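Local atomic coordinates of pheromone cOB1/lipoprotein, YaeC family (Enterococcus faecalis, PDB entry 4EF1), a protein that probably binds methionine as the lipid-anchored receptor of an uptake system, and as a lipoprotein precursor is also the source of the sex pheromone cOB1. Residues His82-Gly87 with Gly239-Val244; Ala78-Leu83 with Val223-Glu228. One frame throughout, in Å; residues are numbered along the deposited sequence.

Contact 1. Residues His82-Gly87 with Gly239-Val244. With MSE (selenomethionine), chain C.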
loop_
_atom_site.group_PDB
_atom_site.type_symbol
_atom_site.label_atom_id
_atom_site.label_comp_id
_atom_site.label_asym_id
_atom_site.label_seq_id
_atom_site.Cartn_x
_atom_site.Cartn_y
_atom_site.Cartn_z
ATOM N N HIS A 82 8.587 -1.674 3.849
ATOM C CA HIS A 82 8.209 -0.269 4.068
ATOM C C HIS A 82 6.736 -0.038 4.267
ATOM O O HIS A 82 5.935 -0.835 3.851
ATOM C CB HIS A 82 8.675 0.587 2.894
ATOM C CG HIS A 82 7.804 0.484 1.655
ATOM N ND1 HIS A 82 8.081 -0.347 0.643
ATOM C CD2 HIS A 82 6.679 1.198 1.277
ATOM C CE1 HIS A 82 7.205 -0.186 -0.321
ATOM N NE2 HIS A 82 6.315 0.753 0.072
ATOM N N LEU A 83 6.405 1.137 4.824
ATOM C CA LEU A 83 5.026 1.614 5.072
ATOM C C LEU A 83 4.718 2.794 4.142
ATOM O O LEU A 83 5.627 3.607 3.776
ATOM C CB LEU A 83 4.896 2.148 6.512
ATOM C CG LEU A 83 5.482 1.383 7.688
ATOM C CD1 LEU A 83 5.201 2.058 9.032
ATOM C CD2 LEU A 83 4.961 -0.049 7.673
ATOM N N GLU A 84 3.439 2.912 3.781
ATOM C CA GLU A 84 2.928 4.032 2.988
ATOM C C GLU A 84 1.675 4.608 3.693
ATOM O O GLU A 84 0.541 4.230 3.337
ATOM C CB GLU A 84 2.496 3.523 1.611
ATOM C CG GLU A 84 3.615 3.047 0.759
ATOM C CD GLU A 84 3.156 2.595 -0.621
ATOM O OE1 GLU A 84 1.971 2.836 -1.070
ATOM O OE2 GLU A 84 4.028 1.976 -1.248
ATOM N N PRO A 85 1.881 5.495 4.685
ATOM C CA PRO A 85 0.756 6.137 5.374
ATOM C C PRO A 85 -0.183 6.708 4.329
ATOM O O PRO A 85 0.243 7.504 3.470
ATOM C CB PRO A 85 1.433 7.237 6.211
ATOM C CG PRO A 85 2.825 6.752 6.399
ATOM C CD PRO A 85 3.164 6.060 5.120
ATOM N N VAL A 86 -1.421 6.229 4.347
ATOM C CA VAL A 86 -2.391 6.534 3.311
ATOM C C VAL A 86 -3.127 7.860 3.618
ATOM O O VAL A 86 -3.424 8.212 4.774
ATOM C CB VAL A 86 -3.388 5.361 3.158
ATOM C CG1 VAL A 86 -4.310 5.284 4.377
ATOM C CG2 VAL A 86 -4.164 5.451 1.845
ATOM N N GLY A 87 -3.385 8.610 2.561
ATOM C CA GLY A 87 -4.104 9.867 2.674
ATOM C C GLY A 87 -5.458 9.946 2.000
ATOM O O GLY A 87 -5.760 9.188 1.059
ATOM N N GLY A 239 9.953 11.176 3.365
ATOM C CA GLY A 239 9.161 10.623 4.438
ATOM C C GLY A 239 7.815 10.044 4.110
ATOM O O GLY A 239 7.207 9.460 4.978
ATOM N N ALA A 240 7.314 10.184 2.881
ATOM C CA ALA A 240 6.038 9.565 2.512
ATOM C C ALA A 240 6.134 8.035 2.454
ATOM O O ALA A 240 5.140 7.325 2.664
ATOM C CB ALA A 240 5.528 10.142 1.197
ATOM N N ILE A 241 7.347 7.533 2.183
ATOM C CA ILE A 241 7.626 6.085 2.137
ATOM C C ILE A 241 8.532 5.825 3.345
ATOM O O ILE A 241 9.599 6.414 3.462
ATOM C CB ILE A 241 8.290 5.665 0.801
ATOM C CG1 ILE A 241 7.483 6.186 -0.435
ATOM C CG2 ILE A 241 8.475 4.140 0.748
ATOM C CD1 ILE A 241 6.037 5.738 -0.579
ATOM N N VAL A 242 8.093 4.953 4.248
ATOM C CA VAL A 242 8.754 4.825 5.572
ATOM C C VAL A 242 9.351 3.414 5.672
ATOM O O VAL A 242 8.602 2.425 5.794
ATOM C CB VAL A 242 7.754 5.029 6.746
ATOM C CG1 VAL A 242 8.454 4.818 8.089
ATOM C CG2 VAL A 242 7.027 6.384 6.666
ATOM N N PRO A 243 10.675 3.308 5.568
ATOM C CA PRO A 243 11.315 1.994 5.687
ATOM C C PRO A 243 11.043 1.368 7.048
ATOM O O PRO A 243 10.977 2.103 8.073
ATOM C CB PRO A 243 12.808 2.317 5.526
ATOM C CG PRO A 243 12.855 3.622 4.810
ATOM C CD PRO A 243 11.669 4.380 5.326
ATOM N N VAL A 244 10.858 0.047 7.060
ATOM C CA VAL A 244 10.780 -0.737 8.305
ATOM C C VAL A 244 11.842 -1.830 8.335
ATOM O O VAL A 244 12.324 -2.275 7.308
ATOM C CB VAL A 244 9.403 -1.366 8.556
ATOM C CG1 VAL A 244 8.375 -0.269 8.707
ATOM C CG2 VAL A 244 9.009 -2.356 7.453
HETATM N N MSE C 301 1.332 0.234 -1.733
HETATM C CA MSE C 301 -0.068 0.035 -1.182
HETATM C C MSE C 301 -0.235 0.597 0.233
HETATM O O MSE C 301 0.646 0.396 1.083
HETATM O OXT MSE C 301 -1.298 1.191 0.561
HETATM C CB MSE C 301 -0.501 -1.430 -1.235
HETATM C CG MSE C 301 -1.963 -1.697 -0.856
HETATM SE SE MSE C 301 -2.291 -3.586 -0.693
HETATM C CE MSE C 301 -2.117 -4.133 -2.599
HETATM O O HOH W 1 2.538 8.244 2.325
#

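Contact 2. Residues Ala78-Leu83 with Val223-Glu228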
loop_
_atom_site.group_PDB
_atom_site.type_symbol
_atom_site.label_atom_id
_atom_site.label_comp_id
_atom_site.label_asym_id
_atom_site.label_seq_id
_atom_site.Cartn_x
_atom_site.Cartn_y
_atom_site.Cartn_z
ATOM N N ALA A 78 7.858 -13.074 2.765
ATOM C CA ALA A 78 9.319 -13.063 2.947
ATOM C C ALA A 78 9.855 -11.898 3.800
ATOM O O ALA A 78 11.050 -11.862 4.104
ATOM C CB ALA A 78 10.010 -13.063 1.600
ATOM N N GLY A 79 9.032 -10.904 4.105
ATOM C CA GLY A 79 9.434 -9.847 5.037
ATOM C C GLY A 79 8.906 -8.481 4.636
ATOM O O GLY A 79 8.833 -8.161 3.470
ATOM N N ALA A 80 8.549 -7.676 5.636
ATOM C CA ALA A 80 8.087 -6.302 5.417
ATOM C C ALA A 80 9.292 -5.422 5.076
ATOM O O ALA A 80 10.364 -5.528 5.718
ATOM C CB ALA A 80 7.426 -5.767 6.661
ATOM N N ILE A 81 9.076 -4.501 4.158
ATOM C CA ILE A 81 10.119 -3.579 3.700
ATOM C C ILE A 81 9.827 -2.104 4.018
ATOM O O ILE A 81 10.709 -1.368 4.433
ATOM C CB ILE A 81 10.338 -3.733 2.221
ATOM C CG1 ILE A 81 10.622 -5.174 1.838
ATOM C CG2 ILE A 81 11.478 -2.822 1.749
ATOM C CD1 ILE A 81 11.794 -5.857 2.516
ATOM N N HIS A 82 8.587 -1.674 3.849
ATOM C CA HIS A 82 8.209 -0.269 4.068
ATOM C C HIS A 82 6.736 -0.038 4.267
ATOM O O HIS A 82 5.935 -0.835 3.851
ATOM C CB HIS A 82 8.675 0.587 2.894
ATOM C CG HIS A 82 7.804 0.484 1.655
ATOM N ND1 HIS A 82 8.081 -0.347 0.643
ATOM C CD2 HIS A 82 6.679 1.198 1.277
ATOM C CE1 HIS A 82 7.205 -0.186 -0.321
ATOM N NE2 HIS A 82 6.315 0.753 0.072
ATOM N N LEU A 83 6.405 1.137 4.824
ATOM C CA LEU A 83 5.026 1.614 5.072
ATOM C C LEU A 83 4.718 2.794 4.142
ATOM O O LEU A 83 5.627 3.607 3.776
ATOM C CB LEU A 83 4.896 2.148 6.512
ATOM C CG LEU A 83 5.482 1.383 7.688
ATOM C CD1 LEU A 83 5.201 2.058 9.032
ATOM C CD2 LEU A 83 4.961 -0.049 7.673
ATOM N N VAL A 223 19.160 -6.455 1.798
ATOM C CA VAL A 223 19.689 -5.252 1.079
ATOM C C VAL A 223 18.629 -4.159 1.131
ATOM O O VAL A 223 18.930 -2.996 1.487
ATOM C CB VAL A 223 20.109 -5.584 -0.361
ATOM C CG1 VAL A 223 20.270 -4.309 -1.176
ATOM C CG2 VAL A 223 21.359 -6.436 -0.369
ATOM N N LEU A 224 17.371 -4.531 0.915
ATOM C CA LEU A 224 16.262 -3.584 1.006
ATOM C C LEU A 224 16.072 -2.934 2.393
ATOM O O LEU A 224 15.611 -1.790 2.475
ATOM C CB LEU A 224 14.957 -4.221 0.548
ATOM C CG LEU A 224 14.781 -4.500 -0.923
ATOM C CD1 LEU A 224 13.511 -5.317 -1.106
ATOM C CD2 LEU A 224 14.784 -3.184 -1.730
ATOM N N ARG A 225 16.449 -3.645 3.459
ATOM C CA ARG A 225 16.410 -3.103 4.827
ATOM C C ARG A 225 17.719 -2.483 5.295
ATOM O O ARG A 225 17.779 -1.910 6.408
ATOM C CB ARG A 225 16.027 -4.217 5.809
ATOM C CG ARG A 225 14.636 -4.746 5.593
ATOM C CD ARG A 225 14.433 -5.956 6.463
ATOM N NE ARG A 225 13.035 -6.325 6.593
ATOM C CZ ARG A 225 12.598 -7.470 7.131
ATOM N NH1 ARG A 225 13.438 -8.408 7.586
ATOM N NH2 ARG A 225 11.292 -7.692 7.235
ATOM N N SER A 226 18.789 -2.557 4.492
ATOM C CA SER A 226 20.091 -2.031 4.954
ATOM C C SER A 226 20.019 -0.515 5.144
ATOM O O SER A 226 19.257 0.137 4.433
ATOM C CB SER A 226 21.215 -2.367 3.973
ATOM O OG SER A 226 20.984 -1.736 2.715
ATOM N N LYS A 227 20.802 0.004 6.080
ATOM C CA LYS A 227 20.757 1.407 6.469
ATOM C C LYS A 227 20.918 2.351 5.266
ATOM O O LYS A 227 20.157 3.296 5.154
ATOM C CB LYS A 227 21.832 1.721 7.530
ATOM C CG LYS A 227 21.906 3.177 7.998
ATOM C CD LYS A 227 23.121 3.438 8.861
ATOM C CE LYS A 227 23.207 4.914 9.321
ATOM N NZ LYS A 227 22.024 5.391 10.088
ATOM N N GLU A 228 21.898 2.076 4.388
ATOM C CA GLU A 228 22.155 2.971 3.227
ATOM C C GLU A 228 20.906 3.013 2.289
ATOM O O GLU A 228 20.555 4.066 1.809
ATOM C CB GLU A 228 23.432 2.570 2.457
ATOM C CG GLU A 228 23.263 1.284 1.638
ATOM C CD GLU A 228 24.551 0.579 1.252
ATOM O OE1 GLU A 228 25.249 1.034 0.322
ATOM O OE2 GLU A 228 24.814 -0.492 1.830
HETATM O O HOH W 2 13.660 -0.870 4.109
#

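Contact 1. Residues His82-Gly87 with Gly239-Val244
With chi1 at 78°, His82 holds CG in the crowded position between its backbone N and carbonyl carbon, while Glu84 runs extended beyond a CG set anti to its own carbonyl carbon; the two side chains thus converge on one side of the backbone. His82 NE2 donates to Glu84 OE2 over 2.9 Å, nearly straight and within the imidazole plane, meeting the anti lone pair of the carboxylate. Tyr57 OH is hydrogen-bonded to ND1, so both ring nitrogens are engaged and the ring's rotation is fixed. The other carboxylate oxygen, Glu84 OE1, accepts from the amino N of the bound selenomethionine at 2.8 Å, so His82 is a second-shell residue that positions the first-shell Glu84; the arrangement would favour an ionised carboxylate facing an ammonium group. Ile241 lies alongside both residues, its CG2 3.5 Å from His82 CD2 and its CD1 reaching Glu84 CG.

The backbones form the antiparallel edge of the six-stranded sheet in this periplasmic-binding-protein fold, strand 242-243 being outermost. Leu83 and Val242 are a hydrogen-bonded pair: Leu83 N to Val242 O spans 2.7 Å, with the donor above the carbonyl plane, whereas Val242 N meets Leu83 O in plane at 2.8 Å. His82 and Pro243 form the adjoining non-hydrogen-bonded pair. Just past the strand, Val244 points toward 82-87 and crosses Leu83 at about a right angle, and the 3.5 Å between Leu83 CG and Val244 CG1 is tight. Beyond the paired strands, one water donates to both Pro85 O and Ala240 O, bridging the diverging chains.

Contact 2. Residues Ala78-Leu83 with Val223-Glu228
Polar contacts centre on a single carbonyl. Arg225 sets CG anti to its carbonyl carbon and stays extended from CG to NE, which carries the guanidinium to the strand; there NE and NH2 grip Ala80 O side-on, at 2.9 Å from NE and 2.8 Å from NH2. The oxygen sits at the edge of the guanidinium, 9° from its plane. Sharing one acceptor bends both bonds, with angles at hydrogen of 142° for NE and 145° for NH2. The NE bond runs nearly along the C=O axis, while NH2 uses an in-plane lone pair. NH2 also lies 3.6 Å from Gly79 CA, where the strand has no side chain.

Water supplies a second link, donating to Ile81 O and to Leu224 O and so tying the strand backbone to that of the helix.

Between the two segments the apolar contact is that of Ile81 with Leu224, which cross at about a right angle. Ile81 CG2 approaches Leu224 CB to 3.9 Å, and its CD1 rests against both CB and CD1 of the leucine. Ile205 of the adjacent strand touches both side chains.

Within the helical segment, Val223 O accepts from both N and OG of Ser226, the N-cap of the next helix. On the strand, Ile81 and His82 together face Asn203, a classic beta bulge, so the whole is helix-on-sheet packing at a bulged strand of the binding-protein fold.

In the fold
Both contacts start from strand 75-83 and share His82 and Leu83, their centres about 12 Å apart. Contact 1 lies nearer the middle of the chain, about 9 Å from its centre, and pairs the strand with an edge strand beside the ligand pocket; contact 2, about 15 Å from that centre, joins it to the end of helix 215-225. Each is partly buried. Their chemistry follows: paired main chains and a buried His-carboxylate hydrogen bond beside the bound amino group in contact 1, a long arginine reaching one carbonyl in contact 2. Val244 connects them, its N probably hydrogen-bonded to Ile81 O and its side chain packed on Ala80; helix 227-236 leads along the chain to strand 242-243.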